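Side-chain contacts in DltD domain-containing protein (Beauveria bassiana, PDB 7D78), which is a fungal thioesterase of the alpha/beta hydrolase type that probably acts as a polyketide cyclase, forming medium-ring lactones: residues I176-S181 with A235-Q240; P58-V63 with N99-L104. All coordinates share one frame; numbering follows the deposited sequence.

Overall arrangement
The two contacts lie in series along the chain, with their centres about 16 Å apart, and they touch each other through 99-104 and 235-240. Ala235 N sits 2.8 Å from Asn99 O, and Thr238 OG1 comes within 3.1 Å of Ile101 N, both probable hydrogen bonds. Contact 2 is the inner one, about 7 Å from the centre of the chain, and its Phe60 lies beside a bound glycerol and near Ser134, His296 and Asp267, the probable catalytic triad. Contact 1 lies farther out, about 22 Å from that centre, where helix 168-183 meets the second subunit; the bound sodium ion is about 13 Å from the Leu236 side chain.

Contact 1 (I176-S181 with A235-Q240); sequences IRDRQS and ALQTYQ
The carboxylate of Asp178 and the amide of Gln237 meet nearly coplanar, their planes 17° apart, and one short, straight bond joins them. Gln237 NE2 donates to Asp178 OD2 over 2.7 Å with an N-H...O angle of 173°; OD2 lies in the amide plane and takes the hydrogen on its anti lone pair, away from OD1. The Arg179 guanidinium stands almost upright to that same amide. Water 2 lies in its plane at the edge, 3.1 Å from Arg179 NH1, while Gln237 OE1 approaches obliquely, its gap bridged by this water. Water 2 also donates to Gln237 OE1 at 2.8 Å and accepts from Gln240 NE2 at 2.7 Å, tying three side chains together.

Asp178 CG is anti to the backbone N (chi1 175°), which brings the carboxylate up to Gln237. There OD2 also receives water 1 at 2.8 Å, and this water accepts in turn from Gln237 N, so the buried residue Gln237 is held through its side-chain amide and, by way of water 1, its backbone N. Gln182 NE2 adds another bond to OD2, and Phe189 N binds OD1; so many donors would probably favour the ionised carboxylate. On the CB side of the carboxylate, Leu236 CD2 packs on Asp178 CB at 3.9 Å.

A bend at chi3 turns the Arg179 guanidinium to the second subunit, where it makes salt bridges with Asp112 and Glu108 of that chain, making the helix part of the dimer interface. Within its own subunit, helix 168-183 rests on the beta turn from Ala235 to Thr238, which leads from strand 234-235 into helix 238-244; Leu236 reaches Leu175 on the first helix and Leu191 on the partner strand 190-191.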
ATOM      1  N   ILE A 176      16.429  -2.303  -3.553  1.00 17.33           N
ATOM      2  CA  ILE A 176      16.733  -1.540  -4.769  1.00 15.30           C
ATOM      3  C   ILE A 176      17.622  -2.365  -5.703  1.00 20.67           C
ATOM      4  O   ILE A 176      17.429  -2.382  -6.930  1.00 16.44           O
ATOM      5  CB  ILE A 176      17.392  -0.192  -4.418  1.00 19.38           C
ATOM      6  CG1 ILE A 176      16.413   0.704  -3.649  1.00 18.87           C
ATOM      7  CG2 ILE A 176      17.914   0.496  -5.704  1.00 16.31           C
ATOM      8  CD1 ILE A 176      15.187   1.119  -4.477  1.00 19.56           C
ATOM      9  N   ARG A 177      18.602  -3.072  -5.135  1.00 17.58           N
ATOM     10  CA  ARG A 177      19.483  -3.895  -5.961  1.00 16.91           C
ATOM     11  C   ARG A 177      18.724  -5.037  -6.636  1.00 20.02           C
ATOM     12  O   ARG A 177      19.000  -5.370  -7.798  1.00 18.55           O
ATOM     13  CB  ARG A 177      20.649  -4.398  -5.109  1.00 18.33           C
ATOM     14  CG  ARG A 177      21.567  -3.239  -4.781  1.00 22.37           C
ATOM     15  CD  ARG A 177      22.594  -3.543  -3.724  1.00 20.73           C
ATOM     16  NE  ARG A 177      23.586  -2.472  -3.673  1.00 23.02           N
ATOM     17  CZ  ARG A 177      24.537  -2.385  -2.755  1.00 22.75           C
ATOM     18  NH1 ARG A 177      24.612  -3.298  -1.792  1.00 21.52           N
ATOM     19  NH2 ARG A 177      25.407  -1.378  -2.797  1.00 24.17           N
ATOM     20  N   ASP A 178      17.735  -5.621  -5.952  1.00 18.05           N
ATOM     21  CA  ASP A 178      16.906  -6.629  -6.607  1.00 17.36           C
ATOM     22  C   ASP A 178      16.110  -6.036  -7.767  1.00 17.54           C
ATOM     23  O   ASP A 178      15.944  -6.687  -8.810  1.00 18.70           O
ATOM     24  CB  ASP A 178      15.962  -7.292  -5.602  1.00 17.26           C
ATOM     25  CG  ASP A 178      14.993  -8.254  -6.277  1.00 19.85           C
ATOM     26  OD1 ASP A 178      15.460  -9.225  -6.916  1.00 20.02           O
ATOM     27  OD2 ASP A 178      13.765  -8.049  -6.180  1.00 22.22           O
ATOM     28  N   ARG A 179      15.606  -4.801  -7.619  1.00 14.97           N
ATOM     29  CA  ARG A 179      14.945  -4.157  -8.758  1.00 16.75           C
ATOM     30  C   ARG A 179      15.905  -4.006  -9.933  1.00 19.54           C
ATOM     31  O   ARG A 179      15.551  -4.289 -11.085  1.00 16.51           O
ATOM     32  CB  ARG A 179      14.387  -2.781  -8.375  1.00 18.66           C
ATOM     33  CG  ARG A 179      13.396  -2.749  -7.226  1.00 15.58           C
ATOM     34  CD  ARG A 179      12.742  -1.368  -7.158  1.00 19.76           C
ATOM     35  NE  ARG A 179      11.728  -1.235  -8.200  1.00 20.20           N
ATOM     36  CZ  ARG A 179      10.431  -1.468  -8.002  1.00 17.83           C
ATOM     37  NH1 ARG A 179      10.000  -1.817  -6.793  1.00 17.07           N
ATOM     38  NH2 ARG A 179       9.573  -1.342  -9.006  1.00 19.40           N
ATOM     39  N   GLN A 180      17.125  -3.538  -9.657  1.00 18.25           N
ATOM     40  CA  GLN A 180      18.116  -3.377 -10.715  1.00 19.06           C
ATOM     41  C   GLN A 180      18.408  -4.713 -11.396  1.00 19.69           C
ATOM     42  O   GLN A 180      18.500  -4.788 -12.629  1.00 20.85           O
ATOM     43  CB  GLN A 180      19.393  -2.764 -10.137  1.00 19.68           C
ATOM     44  CG  GLN A 180      19.217  -1.358  -9.554  1.00 21.20           C
ATOM     45  CD  GLN A 180      20.473  -0.855  -8.841  1.00 29.06           C
ATOM     46  OE1 GLN A 180      20.833  -1.360  -7.773  1.00 27.25           O
ATOM     47  NE2 GLN A 180      21.144   0.141  -9.428  1.00 28.00           N
ATOM     48  N   SER A 181      18.542  -5.780 -10.608  1.00 18.39           N
ATOM     49  CA  SER A 181      18.748  -7.117 -11.172  1.00 18.26           C
ATOM     50  C   SER A 181      17.568  -7.552 -12.037  1.00 23.54           C
ATOM     51  O   SER A 181      17.758  -8.111 -13.125  1.00 19.97           O
ATOM     52  CB  SER A 181      18.996  -8.123 -10.036  1.00 23.56           C
ATOM     53  OG  SER A 181      18.890  -9.463 -10.480  1.00 22.14           O
ATOM     54  N   ALA A 235       9.432 -13.976  -2.216  1.00 19.67           N
ATOM     55  CA  ALA A 235      10.108 -12.932  -2.975  1.00 20.50           C
ATOM     56  C   ALA A 235      10.621 -11.858  -2.024  1.00 19.70           C
ATOM     57  O   ALA A 235       9.883 -11.391  -1.150  1.00 18.30           O
ATOM     58  CB  ALA A 235       9.157 -12.310  -3.997  1.00 19.03           C
ATOM     59  N   LEU A 236      11.887 -11.462  -2.192  1.00 18.60           N
ATOM     60  CA  LEU A 236      12.425 -10.357  -1.401  1.00 19.17           C
ATOM     61  C   LEU A 236      11.546  -9.107  -1.483  1.00 19.56           C
ATOM     62  O   LEU A 236      11.428  -8.362  -0.499  1.00 17.88           O
ATOM     63  CB  LEU A 236      13.855 -10.028  -1.857  1.00 17.02           C
ATOM     64  CG  LEU A 236      14.627  -9.012  -1.003  1.00 19.00           C
ATOM     65  CD1 LEU A 236      15.286  -9.691   0.234  1.00 17.69           C
ATOM     66  CD2 LEU A 236      15.675  -8.306  -1.851  1.00 19.01           C
ATOM     67  N   GLN A 237      10.907  -8.868  -2.636  1.00 16.72           N
ATOM     68  CA  GLN A 237      10.092  -7.662  -2.787  1.00 17.46           C
ATOM     69  C   GLN A 237       8.927  -7.613  -1.809  1.00 18.48           C
ATOM     70  O   GLN A 237       8.328  -6.544  -1.638  1.00 18.30           O
ATOM     71  CB  GLN A 237       9.569  -7.544  -4.220  1.00 17.41           C
ATOM     72  CG  GLN A 237      10.650  -7.151  -5.234  1.00 16.82           C
ATOM     73  CD  GLN A 237      11.371  -5.849  -4.863  1.00 21.70           C
ATOM     74  OE1 GLN A 237      10.753  -4.904  -4.371  1.00 20.80           O
ATOM     75  NE2 GLN A 237      12.684  -5.804  -5.107  1.00 17.73           N
ATOM     76  N   THR A 238       8.581  -8.745  -1.185  1.00 16.41           N
ATOM     77  CA  THR A 238       7.667  -8.773  -0.044  1.00 16.77           C
ATOM     78  C   THR A 238       8.035  -7.672   0.934  1.00 19.42           C
ATOM     79  O   THR A 238       7.164  -6.954   1.434  1.00 15.64           O
ATOM     80  CB  THR A 238       7.724 -10.129   0.669  1.00 15.08           C
ATOM     81  OG1 THR A 238       7.310 -11.164  -0.227  1.00 16.77           O
ATOM     82  CG2 THR A 238       6.840 -10.134   1.939  1.00 16.23           C
ATOM     83  N   TYR A 239       9.339  -7.518   1.189  1.00 15.39           N
ATOM     84  CA  TYR A 239       9.782  -6.549   2.181  1.00 16.75           C
ATOM     85  C   TYR A 239       9.493  -5.118   1.743  1.00 18.37           C
ATOM     86  O   TYR A 239       9.341  -4.234   2.591  1.00 16.70           O
ATOM     87  CB  TYR A 239      11.268  -6.750   2.454  1.00 17.02           C
ATOM     88  CG  TYR A 239      11.589  -8.118   3.024  1.00 17.51           C
ATOM     89  CD1 TYR A 239      10.685  -8.782   3.857  1.00 17.91           C
ATOM     90  CD2 TYR A 239      12.795  -8.743   2.732  1.00 18.93           C
ATOM     91  CE1 TYR A 239      10.989 -10.050   4.385  1.00 22.09           C
ATOM     92  CE2 TYR A 239      13.108  -9.989   3.247  1.00 19.67           C
ATOM     93  CZ  TYR A 239      12.216 -10.634   4.075  1.00 19.86           C
ATOM     94  OH  TYR A 239      12.559 -11.876   4.576  1.00 20.38           O
ATOM     95  N   GLN A 240       9.439  -4.864   0.432  1.00 16.70           N
ATOM     96  CA  GLN A 240       9.007  -3.552  -0.042  1.00 18.85           C
ATOM     97  C   GLN A 240       7.541  -3.302   0.309  1.00 17.93           C
ATOM     98  O   GLN A 240       7.178  -2.214   0.775  1.00 18.83           O
ATOM     99  CB  GLN A 240       9.231  -3.443  -1.552  1.00 17.05           C
ATOM    100  CG  GLN A 240       8.736  -2.131  -2.168  1.00 17.16           C
ATOM    101  CD  GLN A 240       9.501  -0.926  -1.656  1.00 22.28           C
ATOM    102  OE1 GLN A 240       9.068  -0.234  -0.719  1.00 26.47           O
ATOM    103  NE2 GLN A 240      10.651  -0.676  -2.250  1.00 15.01           N
TER
HETATM  104  O   HOH W   1      12.240 -10.183  -5.101  1.00 20.88           O
HETATM  105  O   HOH W   2      11.652  -2.263  -4.193  1.00 19.02           O

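Contact 2 (P58-V63 with N99-L104); sequences PGFNCV and NLIDPL
Phe60 and Asn61 meet Ile101 and Asn99 in a buried loop-to-loop contact, part apolar and part amide, between the turn after strand 51-57 and the segment leading into helix 103-118 of the alpha/beta hydrolase fold. Ile101 is modelled in two conformers; in the one described, CG1 lies anti to the carbonyl carbon, beside the backbone N, and carries CD1 over one face of the Phe60 ring, a CH-pi contact 3.9 Å from the centroid and 13° off the normal. In this conformer CG2 touches Phe60 CE1 at 3.8 Å, and CD1 also packs against Asn61 CB at 3.6 Å, so one methyl touches both central residues of the type II turn from Gly59 to Cys62. Phe135 meets the Phe60 ring edge-to-face.

Beside this, Asn99 ND2 donates to Asn61 OD1 over 2.9 Å, with an N-H...O angle of 161°. The amide planes stand 81° apart, the donor slightly tilted from the carbonyl plane.

Asn61 ND2 donates to Lys233 O and Asn99 OD1 accepts from Arg231 NE, so each amide gives with its N and accepts with its O, which settles its flip. The Arg231 guanidinium would probably also polarise the Asn99 amide, strengthening ND2 as a donor.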
ATOM      1  N   PRO A  58      -4.805 -17.579   6.227  1.00 17.03           N
ATOM      2  CA  PRO A  58      -3.615 -18.101   6.912  1.00 17.10           C
ATOM      3  C   PRO A  58      -2.563 -17.028   7.164  1.00 19.54           C
ATOM      4  O   PRO A  58      -2.633 -15.898   6.681  1.00 18.38           O
ATOM      5  CB  PRO A  58      -3.074 -19.164   5.944  1.00 17.90           C
ATOM      6  CG  PRO A  58      -4.173 -19.414   4.953  1.00 21.25           C
ATOM      7  CD  PRO A  58      -4.930 -18.107   4.861  1.00 19.53           C
ATOM      8  N   GLY A  59      -1.540 -17.433   7.913  1.00 19.93           N
ATOM      9  CA  GLY A  59      -0.420 -16.572   8.233  1.00 19.68           C
ATOM     10  C   GLY A  59       0.569 -16.408   7.089  1.00 20.46           C
ATOM     11  O   GLY A  59       0.343 -16.815   5.948  1.00 19.75           O
ATOM     12  N   PHE A  60       1.703 -15.800   7.430  1.00 20.43           N
ATOM     13  CA  PHE A  60       2.697 -15.310   6.480  1.00 21.72           C
ATOM     14  C   PHE A  60       3.288 -16.442   5.650  1.00 21.74           C
ATOM     15  O   PHE A  60       4.006 -17.295   6.178  1.00 22.58           O
ATOM     16  CB  PHE A  60       3.785 -14.559   7.251  1.00 19.04           C
ATOM     17  CG  PHE A  60       4.787 -13.836   6.382  1.00 20.13           C
ATOM     18  CD1 PHE A  60       4.465 -12.620   5.781  1.00 19.55           C
ATOM     19  CD2 PHE A  60       6.065 -14.334   6.229  1.00 21.00           C
ATOM     20  CE1 PHE A  60       5.401 -11.932   5.017  1.00 22.26           C
ATOM     21  CE2 PHE A  60       7.009 -13.652   5.467  1.00 18.52           C
ATOM     22  CZ  PHE A  60       6.674 -12.453   4.861  1.00 22.12           C
ATOM     23  N   ASN A  61       2.982 -16.471   4.354  1.00 20.34           N
ATOM     24  CA  ASN A  61       3.450 -17.498   3.419  1.00 16.27           C
ATOM     25  C   ASN A  61       2.914 -18.886   3.747  1.00 19.73           C
ATOM     26  O   ASN A  61       3.412 -19.876   3.197  1.00 23.70           O
ATOM     27  CB  ASN A  61       4.988 -17.564   3.341  1.00 15.62           C
ATOM     28  CG  ASN A  61       5.480 -18.026   1.974  1.00 21.63           C
ATOM     29  OD1 ASN A  61       4.878 -17.694   0.947  1.00 20.54           O
ATOM     30  ND2 ASN A  61       6.567 -18.801   1.950  1.00 21.36           N
ATOM     31  N   CYS A  62       1.916 -18.996   4.622  1.00 19.38           N
ATOM     32  CA  CYS A  62       1.366 -20.294   4.989  1.00 22.43           C
ATOM     33  C   CYS A  62       0.298 -20.735   4.001  1.00 22.29           C
ATOM     34  O   CYS A  62      -0.359 -19.909   3.357  1.00 18.86           O
ATOM     35  CB  CYS A  62       0.778 -20.254   6.401  1.00 18.86           C
ATOM     36  SG  CYS A  62       2.044 -19.856   7.623  1.00 25.66           S
ATOM     37  N   VAL A  63       0.127 -22.056   3.895  1.00 20.83           N
ATOM     38  CA  VAL A  63      -0.891 -22.632   3.032  1.00 18.73           C
ATOM     39  C   VAL A  63      -2.066 -23.078   3.894  1.00 21.09           C
ATOM     40  O   VAL A  63      -1.949 -23.284   5.108  1.00 23.61           O
ATOM     41  CB  VAL A  63      -0.350 -23.796   2.155  1.00 25.20           C
ATOM     42  CG1 VAL A  63       0.690 -23.268   1.156  1.00 21.71           C
ATOM     43  CG2 VAL A  63       0.235 -24.931   3.001  1.00 21.38           C
ATOM     44  N   ASN A  99       4.865 -16.285  -4.276  1.00 17.14           N
ATOM     45  CA  ASN A  99       5.201 -15.980  -2.883  1.00 20.14           C
ATOM     46  C   ASN A  99       5.703 -14.552  -2.718  1.00 21.76           C
ATOM     47  O   ASN A  99       6.648 -14.286  -1.971  1.00 19.02           O
ATOM     48  CB  ASN A  99       6.218 -16.980  -2.333  1.00 18.37           C
ATOM     49  CG  ASN A  99       5.786 -18.402  -2.574  1.00 23.36           C
ATOM     50  OD1 ASN A  99       6.108 -18.989  -3.611  1.00 20.64           O
ATOM     51  ND2 ASN A  99       5.002 -18.956  -1.641  1.00 19.20           N
ATOM     52  N   LEU A 100       5.053 -13.625  -3.416  1.00 22.52           N
ATOM     53  CA  LEU A 100       5.233 -12.196  -3.185  1.00 21.25           C
ATOM     54  C   LEU A 100       4.073 -11.766  -2.293  1.00 25.43           C
ATOM     55  O   LEU A 100       2.939 -11.628  -2.755  1.00 28.66           O
ATOM     56  CB  LEU A 100       5.275 -11.427  -4.503  1.00 22.27           C
ATOM     57  CG  LEU A 100       5.278  -9.882  -4.455  1.00 32.11           C
ATOM     58  CD1 LEU A 100       6.025  -9.334  -3.268  1.00 26.44           C
ATOM     59  CD2 LEU A 100       5.879  -9.308  -5.732  1.00 36.57           C
ATOM     60  N   ILE A 101       4.345 -11.543  -1.016  0.50 22.59           N
ATOM     61  CA  ILE A 101       3.278 -11.330  -0.043  0.50 21.77           C
ATOM     62  C   ILE A 101       3.017  -9.832   0.080  0.50 21.76           C
ATOM     63  O   ILE A 101       3.804  -9.097   0.683  0.50 19.17           O
ATOM     64  CB  ILE A 101       3.624 -11.966   1.305  0.50 20.74           C
ATOM     65  CG1 ILE A 101       3.567 -13.490   1.171  0.50 21.52           C
ATOM     66  CG2 ILE A 101       2.661 -11.501   2.382  0.50 21.87           C
ATOM     67  CD1 ILE A 101       4.385 -14.215   2.185  0.50 18.69           C
ATOM     68  N   ASP A 102       1.909  -9.380  -0.512  1.00 18.03           N
ATOM     69  CA  ASP A 102       1.490  -7.983  -0.498  1.00 22.66           C
ATOM     70  C   ASP A 102       0.254  -7.938   0.385  1.00 19.81           C
ATOM     71  O   ASP A 102      -0.841  -8.310  -0.064  1.00 15.71           O
ATOM     72  CB  ASP A 102       1.182  -7.476  -1.910  1.00 19.66           C
ATOM     73  CG  ASP A 102       0.846  -5.999  -1.949  1.00 27.11           C
ATOM     74  OD1 ASP A 102       0.629  -5.392  -0.884  1.00 24.51           O
ATOM     75  OD2 ASP A 102       0.812  -5.438  -3.067  1.00 40.30           O
ATOM     76  N   PRO A 103       0.380  -7.519   1.645  1.00 19.29           N
ATOM     77  CA  PRO A 103      -0.779  -7.586   2.550  1.00 16.87           C
ATOM     78  C   PRO A 103      -1.936  -6.738   2.077  1.00 17.05           C
ATOM     79  O   PRO A 103      -3.094  -7.120   2.282  1.00 17.32           O
ATOM     80  CB  PRO A 103      -0.211  -7.079   3.882  1.00 18.53           C
ATOM     81  CG  PRO A 103       0.956  -6.198   3.458  1.00 17.74           C
ATOM     82  CD  PRO A 103       1.551  -6.897   2.278  1.00 19.27           C
ATOM     83  N   LEU A 104      -1.662  -5.599   1.428  1.00 15.07           N
ATOM     84  CA  LEU A 104      -2.764  -4.770   0.941  1.00 19.31           C
ATOM     85  C   LEU A 104      -3.477  -5.421  -0.242  1.00 18.85           C
ATOM     86  O   LEU A 104      -4.691  -5.257  -0.395  1.00 20.99           O
ATOM     87  CB  LEU A 104      -2.248  -3.372   0.569  1.00 22.34           C
ATOM     88  CG  LEU A 104      -1.696  -2.545   1.744  1.00 23.86           C
ATOM     89  CD1 LEU A 104      -1.184  -1.195   1.253  1.00 24.27           C
ATOM     90  CD2 LEU A 104      -2.749  -2.349   2.834  1.00 21.51           C
TER